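Local coordinates for conserved hypothetical protein (PDB 4QDY) that is of unknown function but belongs to the YbbR-like family, carrying two YbbR domains in each chain, at the interface of chains A and B. Numbering follows the deposited sequence. Chains: chain A/B, conserved hypothetical protein.

Contact 1: the interface of chains A and B. Residues chain A 18-22, 24; chain B 15, 35.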
loop_
_atom_site.group_PDB
_atom_site.type_symbol
_atom_site.label_atom_id
_atom_site.label_comp_id
_atom_site.label_asym_id
_atom_site.label_seq_id
_atom_site.Cartn_x
_atom_site.Cartn_y
_atom_site.Cartn_z
ATOM N N ILE A 18 -2.847 6.894 -5.469
ATOM C CA ILE A 18 -2.388 6.562 -6.824
ATOM C C ILE A 18 -3.401 5.630 -7.499
ATOM O O ILE A 18 -3.783 4.613 -6.913
ATOM C CB ILE A 18 -0.969 5.915 -6.797
ATOM C CG1 ILE A 18 0.004 6.664 -5.854
ATOM C CG2 ILE A 18 -0.404 5.773 -8.221
ATOM C CD1 ILE A 18 1.277 5.892 -5.499
ATOM N N ASP A 19 -3.811 5.962 -8.737
ATOM C CA ASP A 19 -4.739 5.127 -9.492
ATOM C C ASP A 19 -3.904 4.221 -10.400
ATOM O O ASP A 19 -3.512 4.608 -11.499
ATOM C CB ASP A 19 -5.762 5.987 -10.265
ATOM C CG ASP A 19 -6.980 5.231 -10.775
ATOM O OD1 ASP A 19 -6.803 4.163 -11.407
ATOM O OD2 ASP A 19 -8.109 5.741 -10.600
ATOM N N ILE A 20 -3.591 3.024 -9.897
ATOM C CA ILE A 20 -2.755 2.043 -10.582
ATOM C C ILE A 20 -3.617 1.148 -11.474
ATOM O O ILE A 20 -4.516 0.466 -10.982
ATOM C CB ILE A 20 -1.951 1.201 -9.553
ATOM C CG1 ILE A 20 -1.061 2.113 -8.677
ATOM C CG2 ILE A 20 -1.121 0.126 -10.265
ATOM C CD1 ILE A 20 -0.364 1.460 -7.541
ATOM N N ARG A 21 -3.309 1.136 -12.783
ATOM C CA ARG A 21 -3.983 0.302 -13.774
ATOM C C ARG A 21 -3.172 -0.982 -13.975
ATOM O O ARG A 21 -1.982 -0.919 -14.305
ATOM C CB ARG A 21 -4.193 1.058 -15.104
ATOM C CG ARG A 21 -4.868 0.214 -16.186
ATOM C CD ARG A 21 -5.107 0.980 -17.473
ATOM N NE ARG A 21 -5.621 0.105 -18.529
ATOM C CZ ARG A 21 -6.909 -0.151 -18.744
ATOM N NH1 ARG A 21 -7.841 0.404 -17.977
ATOM N NH2 ARG A 21 -7.274 -0.966 -19.725
ATOM N N TYR A 22 -3.825 -2.142 -13.749
ATOM C CA TYR A 22 -3.255 -3.486 -13.877
ATOM C C TYR A 22 -4.359 -4.543 -13.787
ATOM O O TYR A 22 -5.414 -4.281 -13.199
ATOM C CB TYR A 22 -2.179 -3.739 -12.789
ATOM C CG TYR A 22 -2.721 -3.989 -11.397
ATOM C CD1 TYR A 22 -3.230 -2.946 -10.627
ATOM C CD2 TYR A 22 -2.652 -5.253 -10.819
ATOM C CE1 TYR A 22 -3.732 -3.172 -9.347
ATOM C CE2 TYR A 22 -3.123 -5.485 -9.528
ATOM C CZ TYR A 22 -3.665 -4.442 -8.795
ATOM O OH TYR A 22 -4.125 -4.672 -7.520
ATOM N N SER A 24 -5.852 -7.062 -11.974
ATOM C CA SER A 24 -5.903 -7.506 -10.578
ATOM C C SER A 24 -6.405 -8.962 -10.441
ATOM O O SER A 24 -6.359 -9.502 -9.335
ATOM C CB SER A 24 -6.797 -6.579 -9.757
ATOM O OG SER A 24 -8.118 -6.530 -10.272
ATOM N N ASN B 15 -9.439 -1.839 -9.192
ATOM C CA ASN B 15 -8.365 -0.843 -9.078
ATOM C C ASN B 15 -8.921 0.501 -8.545
ATOM O O ASN B 15 -8.654 1.561 -9.125
ATOM C CB ASN B 15 -7.653 -0.638 -10.440
ATOM C CG ASN B 15 -7.113 -1.894 -11.092
ATOM O OD1 ASN B 15 -7.150 -3.001 -10.537
ATOM N ND2 ASN B 15 -6.608 -1.748 -12.307
ATOM N N GLU B 35 -5.371 -0.485 -3.094
ATOM C CA GLU B 35 -6.592 -0.417 -3.889
ATOM C C GLU B 35 -7.592 -1.506 -3.499
ATOM O O GLU B 35 -7.212 -2.566 -2.999
ATOM C CB GLU B 35 -6.270 -0.530 -5.388
ATOM C CG GLU B 35 -5.534 0.681 -5.942
ATOM C CD GLU B 35 -5.193 0.661 -7.419
ATOM O OE1 GLU B 35 -5.009 -0.442 -7.985
ATOM O OE2 GLU B 35 -5.040 1.760 -7.997
#

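Contact 2: the interface of chains A and B. Residues chain A 169, 171, 187; chain B 72, 74, 96.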
loop_
_atom_site.group_PDB
_atom_site.type_symbol
_atom_site.label_atom_id
_atom_site.label_comp_id
_atom_site.label_asym_id
_atom_site.label_seq_id
_atom_site.Cartn_x
_atom_site.Cartn_y
_atom_site.Cartn_z
ATOM N N PRO A 169 -8.678 -7.939 13.531
ATOM C CA PRO A 169 -8.161 -8.174 12.171
ATOM C C PRO A 169 -7.284 -9.423 12.071
ATOM O O PRO A 169 -6.680 -9.844 13.059
ATOM C CB PRO A 169 -7.328 -6.922 11.892
ATOM C CG PRO A 169 -6.920 -6.425 13.225
ATOM C CD PRO A 169 -8.061 -6.742 14.142
ATOM N N GLN A 171 -3.996 -11.240 10.202
ATOM C CA GLN A 171 -2.701 -10.964 9.568
ATOM C C GLN A 171 -1.946 -12.256 9.248
ATOM O O GLN A 171 -2.014 -13.215 10.016
ATOM C CB GLN A 171 -1.817 -10.074 10.460
ATOM C CG GLN A 171 -2.330 -8.654 10.681
ATOM C CD GLN A 171 -1.420 -7.843 11.578
ATOM O OE1 GLN A 171 -0.824 -8.341 12.542
ATOM N NE2 GLN A 171 -1.350 -6.549 11.320
ATOM N N PHE A 187 -11.405 -10.704 6.147
ATOM C CA PHE A 187 -10.364 -9.753 6.551
ATOM C C PHE A 187 -10.251 -9.677 8.086
ATOM O O PHE A 187 -9.198 -9.286 8.596
ATOM C CB PHE A 187 -10.622 -8.355 5.963
ATOM C CG PHE A 187 -12.014 -7.795 6.141
ATOM C CD1 PHE A 187 -12.359 -7.094 7.290
ATOM C CD2 PHE A 187 -12.965 -7.924 5.137
ATOM C CE1 PHE A 187 -13.646 -6.576 7.452
ATOM C CE2 PHE A 187 -14.247 -7.391 5.291
ATOM C CZ PHE A 187 -14.580 -6.720 6.448
ATOM N N THR B 72 -1.979 -0.754 15.744
ATOM C CA THR B 72 -2.685 -1.411 14.646
ATOM C C THR B 72 -4.207 -1.361 14.956
ATOM O O THR B 72 -4.622 -1.636 16.084
ATOM C CB THR B 72 -2.132 -2.845 14.417
ATOM O OG1 THR B 72 -2.815 -3.470 13.332
ATOM C CG2 THR B 72 -2.177 -3.735 15.664
ATOM N N GLU B 74 -8.426 -1.507 12.683
ATOM C CA GLU B 74 -9.173 -1.712 11.440
ATOM C C GLU B 74 -10.238 -0.614 11.354
ATOM O O GLU B 74 -10.942 -0.352 12.335
ATOM C CB GLU B 74 -9.771 -3.125 11.286
ATOM C CG GLU B 74 -10.799 -3.565 12.317
ATOM C CD GLU B 74 -11.549 -4.839 11.968
ATOM O OE1 GLU B 74 -11.337 -5.381 10.858
ATOM O OE2 GLU B 74 -12.390 -5.267 12.789
ATOM N N THR B 96 -7.069 -2.852 7.461
ATOM C CA THR B 96 -6.245 -2.921 8.675
ATOM C C THR B 96 -5.050 -1.986 8.493
ATOM O O THR B 96 -4.279 -2.150 7.549
ATOM C CB THR B 96 -5.822 -4.370 8.960
ATOM O OG1 THR B 96 -6.991 -5.189 9.023
ATOM C CG2 THR B 96 -5.005 -4.507 10.250
#

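Contact 3: the interface of chains A and B. Residues chain A 146, 174, 176, 178; chain B 146, 174, 176, 178.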
loop_
_atom_site.group_PDB
_atom_site.type_symbol
_atom_site.label_atom_id
_atom_site.label_comp_id
_atom_site.label_asym_id
_atom_site.label_seq_id
_atom_site.Cartn_x
_atom_site.Cartn_y
_atom_site.Cartn_z
ATOM N N ARG A 146 5.958 -18.440 2.095
ATOM C CA ARG A 146 6.587 -17.943 3.319
ATOM C C ARG A 146 5.598 -17.781 4.485
ATOM O O ARG A 146 6.032 -17.440 5.586
ATOM C CB ARG A 146 7.259 -16.589 3.069
ATOM C CG ARG A 146 8.434 -16.627 2.102
ATOM C CD ARG A 146 9.554 -15.756 2.624
ATOM N NE ARG A 146 9.122 -14.378 2.860
ATOM C CZ ARG A 146 9.835 -13.477 3.524
ATOM N NH1 ARG A 146 11.009 -13.805 4.050
ATOM N NH2 ARG A 146 9.368 -12.247 3.692
ATOM N N ASP A 174 5.240 -14.820 8.918
ATOM C CA ASP A 174 6.224 -15.869 8.642
ATOM C C ASP A 174 6.785 -16.408 9.972
ATOM O O ASP A 174 6.384 -15.928 11.036
ATOM C CB ASP A 174 7.353 -15.346 7.716
ATOM C CG ASP A 174 8.211 -14.189 8.214
ATOM O OD1 ASP A 174 8.074 -13.805 9.397
ATOM O OD2 ASP A 174 9.053 -13.697 7.431
ATOM N N ASN A 176 9.451 -15.874 11.529
ATOM C CA ASN A 176 10.094 -14.820 12.314
ATOM C C ASN A 176 9.075 -13.781 12.841
ATOM O O ASN A 176 9.462 -12.874 13.581
ATOM C CB ASN A 176 11.157 -14.121 11.463
ATOM C CG ASN A 176 12.230 -15.043 10.923
ATOM O OD1 ASN A 176 12.586 -14.980 9.742
ATOM N ND2 ASN A 176 12.724 -15.964 11.744
ATOM N N VAL A 178 6.967 -11.760 10.848
ATOM C CA VAL A 178 6.855 -10.596 9.960
ATOM C C VAL A 178 5.510 -10.636 9.226
ATOM O O VAL A 178 5.198 -11.643 8.592
ATOM C CB VAL A 178 8.038 -10.528 8.949
ATOM C CG1 VAL A 178 7.958 -9.273 8.082
ATOM C CG2 VAL A 178 9.386 -10.605 9.657
ATOM N N ARG B 146 14.607 -2.374 12.686
ATOM C CA ARG B 146 14.769 -3.672 12.032
ATOM C C ARG B 146 15.510 -3.583 10.687
ATOM O O ARG B 146 15.769 -4.625 10.084
ATOM C CB ARG B 146 13.406 -4.326 11.785
ATOM C CG ARG B 146 12.639 -4.702 13.044
ATOM C CD ARG B 146 12.002 -6.061 12.870
ATOM N NE ARG B 146 11.129 -6.118 11.697
ATOM C CZ ARG B 146 10.636 -7.241 11.190
ATOM N NH1 ARG B 146 10.944 -8.415 11.730
ATOM N NH2 ARG B 146 9.850 -7.204 10.122
ATOM N N ASP B 174 15.735 -6.409 6.159
ATOM C CA ASP B 174 16.205 -6.832 7.480
ATOM C C ASP B 174 17.268 -7.936 7.316
ATOM O O ASP B 174 17.573 -8.319 6.184
ATOM C CB ASP B 174 15.025 -7.303 8.369
ATOM C CG ASP B 174 14.202 -8.495 7.896
ATOM O OD1 ASP B 174 14.595 -9.138 6.897
ATOM O OD2 ASP B 174 13.188 -8.813 8.555
ATOM N N ASN B 176 17.155 -11.055 7.595
ATOM C CA ASN B 176 16.623 -12.222 6.890
ATOM C C ASN B 176 16.310 -11.912 5.406
ATOM O O ASN B 176 15.924 -12.820 4.666
ATOM C CB ASN B 176 15.359 -12.716 7.596
ATOM C CG ASN B 176 15.559 -13.083 9.051
ATOM O OD1 ASN B 176 14.765 -12.702 9.917
ATOM N ND2 ASN B 176 16.652 -13.768 9.371
ATOM N N VAL B 178 14.022 -9.483 4.239
ATOM C CA VAL B 178 12.616 -9.112 4.036
ATOM C C VAL B 178 12.519 -7.612 3.733
ATOM O O VAL B 178 13.029 -6.805 4.510
ATOM C CB VAL B 178 11.738 -9.488 5.266
ATOM C CG1 VAL B 178 10.265 -9.171 5.017
ATOM C CG2 VAL B 178 11.913 -10.952 5.653
#

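Contact 1: the interface of chains A and B
B:Asn15 and B:Glu35 reach from chain B onto strand 16-21 of chain A and onto A:Tyr22, so that side chains of one copy read the backbone of the other. B:Asn15 buries the most surface here, 72 Å². Its side-chain amide nitrogen ND2 donates to the carbonyl oxygen O of A:Tyr22 at 2.9 Å, a nearly straight bond (162° at H) that lies in the amide plane and meets a lone pair of the carbonyl. The same flat amide runs parallel to the phenol ring, shifted toward its CD1-CE1 side, with CG of B:Asn15 4.0 Å from CE1 of A:Tyr22. Asparagine suits the place, being short, flat and tolerant of the left-handed backbone found here. B:Glu35, at the start of strand 35-42, has its chain extended beyond CG (chi2 -179°), which carries the carboxylate to the strand. There OE2 accepts from the backbone N of A:Ile20 at 2.7 Å on its syn side, somewhat out of the carboxylate plane (19°). OE1 lies at the ring edge, in plane, 3.3 Å from CE1 of A:Tyr22, and also near the carbonyl O of A:Ile20, a pair not counted as a bond. A:Asp19 OD1 is 4.5 Å from B:Glu35 OE2, and these like charges may raise the proton affinity of either acid. The two main-chain bonds may help to set how this strand lies against the partner, and so to hold the dimer together if it is biological.

Contact 2: the interface of chains A and B
Strand 164-173 of chain A, together with the loop residue A:Phe187, faces strands 71-76 and 94-107 of chain B. A:Pro169 and B:Thr96 form the centre, hiding 46 and 40 Å². The two side chains meet at about a right angle, the CB corner of the pyrrolidine ring pressing on the forked tip of the threonine. CB of A:Pro169 lies 3.7 Å from the methyl CG2 of B:Thr96, and 3.4 Å from its hydroxyl OG1. The fork is presented in this way because CG2 is anti to the backbone N while OG1 stands beside it (chi1 -55°). Proline brings a rigid, compact apolar ring and has no backbone N-H to leave unpaired. Threonine fits such a place well: beta-branched, it favours a strand, and it offers a methyl to the proline, while its hydroxyl lies against the same ring carbon. On one flank A:Gln171, extended beyond CG, points its amide at B:Thr72, but NE2 stops 4.0 Å from OG1, too far for a bond. On the other flank the ring of A:Phe187 and the carboxylate of B:Glu74 are steeply turned, 65° apart, with CD1 of the ring 4.1 Å from OE1. Both flanks are loose neighbours, with no bond across. In the fold, the patch sets the second YbbR-like sequence region of chain A against the first of chain B, whose strands 71-76 and 94-107 give the surface.

Contact 3: the interface of chains A and B
A:Val178 and B:Val178 touch where matching loops of the two YbbR-like chains face each other about the two-fold axis. These side chains slide past one another in opposite directions, the methyl CG1 of A:Val178 lying 3.8 Å from CG1 of B:Val178. Each valine also meets the partner's guanidinium: NH1 of A:Arg146 is 3.4 Å from CG2 of B:Val178, with the valine CB in plane at the guanidinium edge. Bends at chi2 and chi3 (-138° and -56°) turn the long arginine chain toward this methyl. Valine serves well here, being compact and apolar, while arginine can lend a flat group to such packing and keep its charge paired. That pairing stays within one chain: OD2 of A:Asp174 sits above the plane of the A:Arg146 guanidinium, toward its rim, 3.9 Å from NH1 in a long salt bridge. The other oxygen, OD1 of A:Asp174, accepts from the backbone N of A:Val178 at 2.7 Å from above the carboxylate plane, so the aspartate would help to hold the loop closed and to position the valine. In contrast to the tight valine packing, A:Asp174 and B:Asp174 are hardly covered by the partner, hiding 2 and 4 Å². A:Asn176 and B:Asn176 approach tip to tip with amide planes 18° apart. OD1 of A:Asn176 faces OD1 of B:Asn176 at 3.2 Å, two acceptors together; this is doubtful, and one amide, if built the wrong way round, could supply a donor.

The three contacts form a triangle across one two-fold symmetric interface: the C-alpha centres of contact 1 and contact 2 lie about 21 Å apart, those of contact 2 and contact 3 about 19 Å, and those of contact 1 and contact 3 about 27 Å. Strand 164-173 of chain A ties two of them, supplying residues to contact 2 and ending just before the loop of contact 3. Each of contacts 1 and 2 recurs with the chains exchanged, whereas contact 3 spans the axis itself. Contacts so far apart could limit rocking of one copy on the other, although the structure alone does not show that the dimer forms in the cell.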